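Local coordinates for protein BlEst2 (Bacillus licheniformis, PDB 6WPX) that probably hydrolyses ester bonds as a lipase or esterase with an alpha/beta-hydrolase-type domain, here in the propeptide form, whose C-terminal domain has autoinhibitory effects, at residues Arg415-Gly419 with Lys420-Lys424; Gly150-Leu153 with Ala154-Ala157; Trp164-Ile168 with Leu169-Asn173. All coordinates share one frame; numbering follows the deposited sequence.

In the fold
Each contact lies within one continuous run of chain, and no two share a helix or strand. Contact 2, the start of helix 152-157, is buried, its centre about 5 Å from the centre of the chain. Contact 3, the end of helix 163-169, and contact 1, the turn of hairpin 407-431, are only partly buried and lie farther out. The chemistry follows: a serine cap and leucines in contact 2, a glycine turn with an ordered water in contact 3, an arginine-glutamate network in contact 1. A157 of contact 2 packs on A166, Q171 and K172 of contact 3, whose K172 reaches Y416 of contact 1; contacts 1 and 2 do not touch.

Contact 1: Arg415-Gly419 with Lys420-Lys424; sequences RYENG and KQAEK
K420 pairs with E417 across a type I' turn whose two central residues, N418 and G419, both have positive phi. E417 N gives K420 O a bond of 2.8 Å, and K420 N returns one to E417 O. The K420 side chain starts alongside G419, then runs off, extended, away from the hairpin. At Q421 the strands form a non-hydrogen-bonded pair with Y416; the Y416 ring lies obliquely to the Q421 backbone, with Y416 CD2 3.6 Å from Q421 N. A422 and E423 both face R415, a classic beta bulge: R415 O accepts from A422 N at 2.8 Å and from E423 N at 3.0 Å. The bulge turns A422 CB onto one face of the R415 guanidinium, 3.9 Å from R415 NH2, and beside the E417 carboxylate. E423 O receives R415 N in a nearly straight bond (174° at the hydrogen). With CG anti to the backbone N (chi1 -174°) and a bend at chi3, R415 brings its guanidinium between two glutamates. E417 OE2 binds R415 NH1 at 2.7 Å through its anti lone pair. E423 OE1 meets R415 NH2 in a salt bridge of 3.4 Å whose hydrogen bond is weak, the carboxylate turned 83° from the guanidinium plane. Strand 420-431 is an edge strand of its sheet; strand 407-417 is flanked on its other side by antiparallel strand 445-456, where R415 touches Y447 and Y416 bonds M446 through the backbone. The Y416 hydroxyl reaches Y158 O and K172 NZ, just past helix 152-157.

Contact 2: Gly150-Leu153 with Ala154-Ala157; sequences GSQL and ADLA
S151 OG is gripped by two backbone amides of the first helical turn: A154 N at 3.1 Å, and L153 N more weakly at 3.2 Å, with only 123° at the hydrogen. This is an N-cap, S151 standing just before helix 152-157. The hydroxyl is folded back over the helix start because OG stands anti to the S151 backbone N (chi1 168°), beside the carbonyl carbon. S151 CB also lies 3.8 Å from A154 CB. The S151 carbonyl begins the regular ladder, accepting from D155 N; Q152 O takes L156 N and L153 O takes A157 N, both at 2.9 Å. D155 folds back toward the helix start, its CB lying against Q152 O and its carboxylate alongside the S151 carbonyl and Q152 CA. That puts two acceptors, S151 O and D155 OD1, at 3.4 Å. The carboxylate is held from outside the turn, D155 OD2 by T181 OG1 and D155 OD1 weakly by S470 OG. One turn of the helix also presents leucines: L153 CD2 and L156 CD2 meet at 4.3 Å. The L153 and L156 side chains both touch Y223 of helix 218-224, and L156 goes on to L380 and I382 of strand 377-386. The chemistry is that of a buried helix start: the serine oxygen supplies an acceptor for the first amides, while the positive end of the helix, together with the T181 hydroxyl, would probably ease the burial of the D155 charge.

Contact 3: Trp164-Ile168 with Leu169-Asn173; sequences WLADI and LGQKN
Q171 folds back over A166 where the chain leaves helix 163-169 at G170, whose positive phi (66°) makes the turn. Q171 N is hydrogen-bonded to A166 O at 3.3 Å and G170 N to D167 O at 3.0 Å, while L169 N keeps its helical bond to L165 O. A water donates to A166 O (2.7 Å) and accepts from K172 N (3.1 Å), carrying the tie one residue further. On the side chains, L165 CD1 lies 3.8 Å from L169 CG. Q171 has CG between its backbone N and carbonyl carbon (chi1 73°), which lays its chain along A166: Q171 CG is 3.7 Å from A166 CB, and buried Q171 OE1, without a polar partner in the model, sits 3.3 Å from A166 CA. K172 runs extended past A166 and D167, but its NZ is 4.3 Å from D167 OD1, beyond a salt bridge, and bonds Y416 OH. The glycine turn with its two returning bonds is a Schellman motif; N173, the N-cap of helix 174-178, follows two residues after Q171, its OD1 accepting from V176 N.

Contact 1: Arg415-Gly419 with Lys420-Lys424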
ATOM      1  N   ARG A 415      16.902  -3.187   9.290  1.00 28.35           N
ATOM      2  CA  ARG A 415      16.412  -4.489   9.690  1.00 29.03           C
ATOM      3  C   ARG A 415      15.613  -4.273  10.977  1.00 31.61           C
ATOM      4  O   ARG A 415      16.111  -3.682  11.936  1.00 31.12           O
ATOM      5  CB  ARG A 415      17.543  -5.516   9.878  1.00 28.08           C
ATOM      6  CG  ARG A 415      16.994  -6.921  10.148  1.00 34.77           C
ATOM      7  CD  ARG A 415      18.081  -7.930  10.444  1.00 34.60           C
ATOM      8  NE  ARG A 415      19.005  -7.479  11.487  1.00 42.37           N
ATOM      9  CZ  ARG A 415      18.839  -7.717  12.781  1.00 56.06           C
ATOM     10  NH1 ARG A 415      17.797  -8.417  13.206  1.00 43.53           N
ATOM     11  NH2 ARG A 415      19.718  -7.259  13.663  1.00 47.85           N
ATOM     12  N   TYR A 416      14.358  -4.705  10.957  1.00 26.45           N
ATOM     13  CA  TYR A 416      13.406  -4.613  12.059  1.00 26.64           C
ATOM     14  C   TYR A 416      13.182  -5.998  12.642  1.00 33.44           C
ATOM     15  O   TYR A 416      13.272  -6.990  11.924  1.00 32.91           O
ATOM     16  CB  TYR A 416      12.034  -4.097  11.572  1.00 25.81           C
ATOM     17  CG  TYR A 416      12.043  -2.749  10.899  1.00 23.77           C
ATOM     18  CD1 TYR A 416      12.263  -2.635   9.527  1.00 24.11           C
ATOM     19  CD2 TYR A 416      11.775  -1.589  11.617  1.00 23.67           C
ATOM     20  CE1 TYR A 416      12.233  -1.397   8.892  1.00 22.23           C
ATOM     21  CE2 TYR A 416      11.798  -0.339  11.001  1.00 22.64           C
ATOM     22  CZ  TYR A 416      11.990  -0.253   9.631  1.00 27.19           C
ATOM     23  OH  TYR A 416      11.978   0.976   9.001  1.00 23.02           O
ATOM     24  N   GLU A 417      12.864  -6.052  13.935  1.00 33.41           N
ATOM     25  CA  GLU A 417      12.550  -7.276  14.685  1.00 35.67           C
ATOM     26  C   GLU A 417      11.330  -6.974  15.500  1.00 40.25           C
ATOM     27  O   GLU A 417      11.340  -6.010  16.267  1.00 39.67           O
ATOM     28  CB  GLU A 417      13.673  -7.620  15.664  1.00 39.08           C
ATOM     29  CG  GLU A 417      14.820  -8.406  15.088  1.00 48.83           C
ATOM     30  CD  GLU A 417      15.879  -8.692  16.137  1.00 71.17           C
ATOM     31  OE1 GLU A 417      15.514  -9.025  17.288  1.00 64.20           O
ATOM     32  OE2 GLU A 417      17.079  -8.587  15.807  1.00 58.30           O
ATOM     33  N   ASN A 418      10.254  -7.751  15.305  1.00 38.74           N
ATOM     34  CA  ASN A 418       8.993  -7.594  16.025  1.00 38.32           C
ATOM     35  C   ASN A 418       8.463  -6.145  16.012  1.00 41.82           C
ATOM     36  O   ASN A 418       8.021  -5.633  17.040  1.00 43.20           O
ATOM     37  CB  ASN A 418       9.102  -8.162  17.456  1.00 41.26           C
ATOM     38  CG  ASN A 418       9.672  -9.560  17.520  1.00 66.08           C
ATOM     39  OD1 ASN A 418       9.016 -10.544  17.163  1.00 60.79           O
ATOM     40  ND2 ASN A 418      10.911  -9.676  17.975  1.00 59.24           N
ATOM     41  N   GLY A 419       8.539  -5.495  14.853  1.00 36.45           N
ATOM     42  CA  GLY A 419       8.049  -4.133  14.662  1.00 35.12           C
ATOM     43  C   GLY A 419       8.963  -3.003  15.060  1.00 40.13           C
ATOM     44  O   GLY A 419       8.609  -1.832  14.877  1.00 38.63           O
ATOM     45  N   LYS A 420      10.145  -3.332  15.617  1.00 37.84           N
ATOM     46  CA  LYS A 420      11.087  -2.321  16.058  1.00 36.69           C
ATOM     47  C   LYS A 420      12.389  -2.398  15.293  1.00 37.07           C
ATOM     48  O   LYS A 420      12.879  -3.486  15.009  1.00 38.40           O
ATOM     49  CB  LYS A 420      11.368  -2.442  17.566  1.00 41.85           C
ATOM     50  CG  LYS A 420      10.141  -2.207  18.437  1.00 57.03           C
ATOM     51  CD  LYS A 420      10.475  -2.340  19.897  1.00 69.27           C
ATOM     52  CE  LYS A 420       9.207  -2.410  20.707  1.00 81.01           C
ATOM     53  NZ  LYS A 420       9.476  -2.496  22.171  1.00 92.37           N
ATOM     54  N   GLN A 421      12.951  -1.236  14.984  1.00 30.24           N
ATOM     55  CA  GLN A 421      14.233  -1.109  14.303  1.00 29.49           C
ATOM     56  C   GLN A 421      15.297  -1.800  15.166  1.00 32.51           C
ATOM     57  O   GLN A 421      15.411  -1.522  16.369  1.00 32.71           O
ATOM     58  CB  GLN A 421      14.573   0.380  14.123  1.00 30.04           C
ATOM     59  CG  GLN A 421      15.838   0.637  13.322  1.00 38.16           C
ATOM     60  CD  GLN A 421      15.989   2.090  12.983  1.00 52.59           C
ATOM     61  OE1 GLN A 421      15.090   2.706  12.418  1.00 50.26           O
ATOM     62  NE2 GLN A 421      17.134   2.664  13.310  1.00 40.14           N
ATOM     63  N   ALA A 422      16.035  -2.736  14.556  1.00 29.01           N
ATOM     64  CA  ALA A 422      17.101  -3.459  15.245  1.00 29.57           C
ATOM     65  C   ALA A 422      18.478  -3.054  14.714  1.00 31.87           C
ATOM     66  O   ALA A 422      19.433  -3.028  15.475  1.00 31.36           O
ATOM     67  CB  ALA A 422      16.897  -4.963  15.101  1.00 31.04           C
ATOM     68  N   GLU A 423      18.587  -2.757  13.409  1.00 27.81           N
ATOM     69  CA  GLU A 423      19.874  -2.419  12.789  1.00 27.55           C
ATOM     70  C   GLU A 423      19.682  -1.555  11.556  1.00 29.64           C
ATOM     71  O   GLU A 423      18.762  -1.791  10.780  1.00 28.69           O
ATOM     72  CB  GLU A 423      20.651  -3.720  12.473  1.00 29.92           C
ATOM     73  CG  GLU A 423      21.935  -3.571  11.672  1.00 38.40           C
ATOM     74  CD  GLU A 423      22.852  -4.782  11.662  1.00 57.93           C
ATOM     75  OE1 GLU A 423      22.503  -5.814  12.278  1.00 52.47           O
ATOM     76  OE2 GLU A 423      23.940  -4.686  11.057  1.00 55.84           O
ATOM     77  N   LYS A 424      20.528  -0.536  11.389  1.00 24.46           N
ATOM     78  CA  LYS A 424      20.473   0.379  10.259  1.00 22.96           C
ATOM     79  C   LYS A 424      21.880   0.454   9.672  1.00 27.39           C
ATOM     80  O   LYS A 424      22.852   0.537  10.429  1.00 26.09           O
ATOM     81  CB  LYS A 424      19.951   1.757  10.702  1.00 25.47           C
ATOM     82  CG  LYS A 424      19.729   2.754   9.572  1.00 39.59           C
ATOM     83  CD  LYS A 424      19.218   4.079  10.101  1.00 45.11           C
ATOM     84  CE  LYS A 424      17.912   4.456   9.450  1.00 53.95           C
ATOM     85  NZ  LYS A 424      17.150   5.448  10.255  1.00 58.18           N
TER

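Contact 2: Gly150-Leu153 with Ala154-Ala157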
ATOM      1  N   GLY A 150       0.415  -7.247   0.212  1.00 15.32           N
ATOM      2  CA  GLY A 150       1.124  -6.127   0.794  1.00 14.00           C
ATOM      3  C   GLY A 150       0.986  -4.816   0.056  1.00 18.55           C
ATOM      4  O   GLY A 150       0.478  -4.747  -1.069  1.00 17.83           O
ATOM      5  N   SER A 151       1.471  -3.774   0.700  1.00 15.91           N
ATOM      6  CA  SER A 151       1.434  -2.421   0.205  1.00 15.22           C
ATOM      7  C   SER A 151       2.849  -1.901  -0.078  1.00 18.06           C
ATOM      8  O   SER A 151       3.686  -1.871   0.836  1.00 16.07           O
ATOM      9  CB  SER A 151       0.745  -1.531   1.235  1.00 15.66           C
ATOM     10  OG  SER A 151       0.960  -0.179   0.875  1.00 16.28           O
ATOM     11  N   GLN A 152       3.110  -1.493  -1.339  1.00 14.61           N
ATOM     12  CA  GLN A 152       4.414  -0.897  -1.717  1.00 13.93           C
ATOM     13  C   GLN A 152       4.582   0.471  -1.026  1.00 17.16           C
ATOM     14  O   GLN A 152       5.703   0.925  -0.812  1.00 14.99           O
ATOM     15  CB  GLN A 152       4.592  -0.776  -3.239  1.00 14.03           C
ATOM     16  CG  GLN A 152       4.600  -2.142  -3.980  1.00 18.81           C
ATOM     17  CD  GLN A 152       3.207  -2.509  -4.488  1.00 25.17           C
ATOM     18  OE1 GLN A 152       2.175  -2.110  -3.920  1.00 20.54           O
ATOM     19  NE2 GLN A 152       3.161  -3.309  -5.555  1.00 15.47           N
ATOM     20  N   LEU A 153       3.463   1.092  -0.638  1.00 13.20           N
ATOM     21  CA  LEU A 153       3.476   2.349   0.110  1.00 13.01           C
ATOM     22  C   LEU A 153       3.919   2.081   1.553  1.00 16.01           C
ATOM     23  O   LEU A 153       4.632   2.902   2.129  1.00 14.94           O
ATOM     24  CB  LEU A 153       2.110   3.020   0.048  1.00 12.61           C
ATOM     25  CG  LEU A 153       1.775   3.641  -1.324  1.00 16.09           C
ATOM     26  CD1 LEU A 153       0.290   4.025  -1.391  1.00 15.04           C
ATOM     27  CD2 LEU A 153       2.684   4.877  -1.603  1.00 14.51           C
ATOM     28  N   ALA A 154       3.529   0.908   2.126  1.00 13.18           N
ATOM     29  CA  ALA A 154       4.021   0.527   3.446  1.00 16.00           C
ATOM     30  C   ALA A 154       5.524   0.241   3.333  1.00 19.51           C
ATOM     31  O   ALA A 154       6.260   0.635   4.222  1.00 20.62           O
ATOM     32  CB  ALA A 154       3.273  -0.694   3.986  1.00 16.64           C
ATOM     33  N   ASP A 155       5.985  -0.389   2.211  1.00 16.76           N
ATOM     34  CA  ASP A 155       7.414  -0.650   1.988  1.00 17.34           C
ATOM     35  C   ASP A 155       8.157   0.663   1.975  1.00 20.44           C
ATOM     36  O   ASP A 155       9.233   0.763   2.565  1.00 20.64           O
ATOM     37  CB  ASP A 155       7.666  -1.356   0.657  1.00 17.71           C
ATOM     38  CG  ASP A 155       7.083  -2.736   0.598  1.00 20.82           C
ATOM     39  OD1 ASP A 155       6.642  -3.237   1.650  1.00 19.01           O
ATOM     40  OD2 ASP A 155       7.110  -3.340  -0.490  1.00 19.39           O
ATOM     41  N   LEU A 156       7.566   1.670   1.309  1.00 15.47           N
ATOM     42  CA  LEU A 156       8.111   3.021   1.231  1.00 15.42           C
ATOM     43  C   LEU A 156       8.216   3.651   2.612  1.00 18.13           C
ATOM     44  O   LEU A 156       9.288   4.163   2.949  1.00 16.36           O
ATOM     45  CB  LEU A 156       7.292   3.917   0.266  1.00 14.25           C
ATOM     46  CG  LEU A 156       7.691   5.394   0.196  1.00 15.63           C
ATOM     47  CD1 LEU A 156       9.110   5.579  -0.391  1.00 14.42           C
ATOM     48  CD2 LEU A 156       6.664   6.200  -0.627  1.00 16.24           C
ATOM     49  N   ALA A 157       7.129   3.604   3.414  1.00 14.71           N
ATOM     50  CA  ALA A 157       7.074   4.163   4.771  1.00 14.77           C
ATOM     51  C   ALA A 157       8.167   3.601   5.703  1.00 17.34           C
ATOM     52  O   ALA A 157       8.616   4.295   6.610  1.00 15.63           O
ATOM     53  CB  ALA A 157       5.715   3.889   5.391  1.00 16.08           C
TER

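Contact 3: Trp164-Ile168 with Leu169-Asn173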
ATOM      1  N   TRP A 164      12.666   9.853   8.642  1.00 25.06           N
ATOM      2  CA  TRP A 164      12.352  11.114   9.306  1.00 26.33           C
ATOM      3  C   TRP A 164      10.867  11.444   9.256  1.00 29.73           C
ATOM      4  O   TRP A 164      10.283  11.765  10.286  1.00 30.40           O
ATOM      5  CB  TRP A 164      13.202  12.248   8.734  1.00 26.36           C
ATOM      6  CG  TRP A 164      14.681  12.007   8.861  1.00 27.84           C
ATOM      7  CD1 TRP A 164      15.481  12.358   9.907  1.00 31.77           C
ATOM      8  CD2 TRP A 164      15.527  11.336   7.918  1.00 27.37           C
ATOM      9  NE1 TRP A 164      16.784  11.993   9.652  1.00 30.99           N
ATOM     10  CE2 TRP A 164      16.839  11.350   8.447  1.00 31.73           C
ATOM     11  CE3 TRP A 164      15.305  10.712   6.679  1.00 27.54           C
ATOM     12  CZ2 TRP A 164      17.921  10.765   7.780  1.00 31.43           C
ATOM     13  CZ3 TRP A 164      16.380  10.135   6.017  1.00 29.11           C
ATOM     14  CH2 TRP A 164      17.670  10.174   6.559  1.00 30.71           C
ATOM     15  N   LEU A 165      10.232  11.292   8.082  1.00 24.61           N
ATOM     16  CA  LEU A 165       8.807  11.559   7.950  1.00 24.32           C
ATOM     17  C   LEU A 165       7.931  10.542   8.684  1.00 30.46           C
ATOM     18  O   LEU A 165       7.003  10.943   9.385  1.00 29.41           O
ATOM     19  CB  LEU A 165       8.373  11.675   6.471  1.00 22.77           C
ATOM     20  CG  LEU A 165       6.912  12.001   6.233  1.00 25.89           C
ATOM     21  CD1 LEU A 165       6.557  13.402   6.764  1.00 26.03           C
ATOM     22  CD2 LEU A 165       6.557  11.857   4.746  1.00 25.84           C
ATOM     23  N   ALA A 166       8.214   9.238   8.509  1.00 29.72           N
ATOM     24  CA  ALA A 166       7.450   8.174   9.152  1.00 31.08           C
ATOM     25  C   ALA A 166       7.425   8.319  10.680  1.00 39.02           C
ATOM     26  O   ALA A 166       6.381   8.091  11.290  1.00 41.07           O
ATOM     27  CB  ALA A 166       7.995   6.819   8.759  1.00 31.53           C
ATOM     28  N   ASP A 167       8.534   8.760  11.271  1.00 36.52           N
ATOM     29  CA  ASP A 167       8.637   8.959  12.712  1.00 39.30           C
ATOM     30  C   ASP A 167       7.635  10.017  13.250  1.00 46.79           C
ATOM     31  O   ASP A 167       6.725   9.627  14.001  1.00 47.79           O
ATOM     32  CB  ASP A 167      10.091   9.256  13.123  1.00 41.93           C
ATOM     33  CG  ASP A 167      11.012   8.032  13.118  1.00 56.50           C
ATOM     34  OD1 ASP A 167      10.516   6.908  12.861  1.00 57.26           O
ATOM     35  OD2 ASP A 167      12.233   8.203  13.356  1.00 62.40           O
ATOM     36  N   ILE A 168       7.716  11.303  12.798  1.00 43.03           N
ATOM     37  CA  ILE A 168       6.796  12.334  13.300  1.00 43.66           C
ATOM     38  C   ILE A 168       5.336  12.136  12.826  1.00 47.06           C
ATOM     39  O   ILE A 168       4.434  12.633  13.505  1.00 48.04           O
ATOM     40  CB  ILE A 168       7.253  13.788  13.118  1.00 47.30           C
ATOM     41  CG1 ILE A 168       7.714  14.075  11.683  1.00 46.20           C
ATOM     42  CG2 ILE A 168       8.316  14.151  14.173  1.00 50.42           C
ATOM     43  CD1 ILE A 168       8.070  15.479  11.492  1.00 53.97           C
ATOM     44  N   LEU A 169       5.083  11.380  11.742  1.00 40.65           N
ATOM     45  CA  LEU A 169       3.691  11.108  11.360  1.00 39.43           C
ATOM     46  C   LEU A 169       3.051  10.035  12.289  1.00 42.75           C
ATOM     47  O   LEU A 169       1.821   9.921  12.344  1.00 40.94           O
ATOM     48  CB  LEU A 169       3.552  10.706   9.874  1.00 37.88           C
ATOM     49  CG  LEU A 169       3.788  11.795   8.796  1.00 41.09           C
ATOM     50  CD1 LEU A 169       3.285  11.321   7.413  1.00 40.06           C
ATOM     51  CD2 LEU A 169       3.102  13.110   9.143  1.00 41.38           C
ATOM     52  N   GLY A 170       3.895   9.286  13.013  1.00 40.08           N
ATOM     53  CA  GLY A 170       3.484   8.181  13.880  1.00 39.62           C
ATOM     54  C   GLY A 170       2.904   7.054  13.056  1.00 41.74           C
ATOM     55  O   GLY A 170       2.022   6.330  13.518  1.00 41.89           O
ATOM     56  N   GLN A 171       3.359   6.933  11.797  1.00 37.64           N
ATOM     57  CA  GLN A 171       2.835   5.923  10.878  1.00 36.87           C
ATOM     58  C   GLN A 171       3.484   4.565  11.082  1.00 38.76           C
ATOM     59  O   GLN A 171       3.105   3.606  10.414  1.00 40.14           O
ATOM     60  CB  GLN A 171       2.895   6.392   9.402  1.00 37.80           C
ATOM     61  CG  GLN A 171       4.285   6.418   8.782  1.00 58.47           C
ATOM     62  CD  GLN A 171       4.289   7.056   7.418  1.00 81.49           C
ATOM     63  OE1 GLN A 171       4.720   8.197   7.244  1.00 78.91           O
ATOM     64  NE2 GLN A 171       3.811   6.337   6.415  1.00 72.73           N
ATOM     65  N   LYS A 172       4.479   4.473  11.963  1.00 31.32           N
ATOM     66  CA  LYS A 172       5.053   3.175  12.220  1.00 30.10           C
ATOM     67  C   LYS A 172       4.341   2.598  13.416  1.00 34.29           C
ATOM     68  O   LYS A 172       4.389   3.141  14.526  1.00 35.98           O
ATOM     69  CB  LYS A 172       6.573   3.194  12.389  1.00 31.57           C
ATOM     70  CG  LYS A 172       7.328   3.433  11.083  1.00 26.56           C
ATOM     71  CD  LYS A 172       8.831   3.565  11.335  1.00 28.01           C
ATOM     72  CE  LYS A 172       9.614   3.229  10.087  1.00 27.57           C
ATOM     73  NZ  LYS A 172      11.044   3.625  10.196  1.00 35.91           N
ATOM     74  N   ASN A 173       3.575   1.557  13.148  1.00 26.72           N
ATOM     75  CA  ASN A 173       2.857   0.817  14.159  1.00 26.06           C
ATOM     76  C   ASN A 173       2.776  -0.593  13.612  1.00 28.43           C
ATOM     77  O   ASN A 173       3.187  -0.833  12.474  1.00 26.27           O
ATOM     78  CB  ASN A 173       1.476   1.437  14.461  1.00 25.87           C
ATOM     79  CG  ASN A 173       0.575   1.598  13.251  1.00 37.65           C
ATOM     80  OD1 ASN A 173       0.412   0.696  12.451  1.00 29.91           O
ATOM     81  ND2 ASN A 173      -0.060   2.738  13.106  1.00 25.09           N
TER
HETATM   82  O   HOH W   1       6.469   6.387  13.377  1.00 38.90           O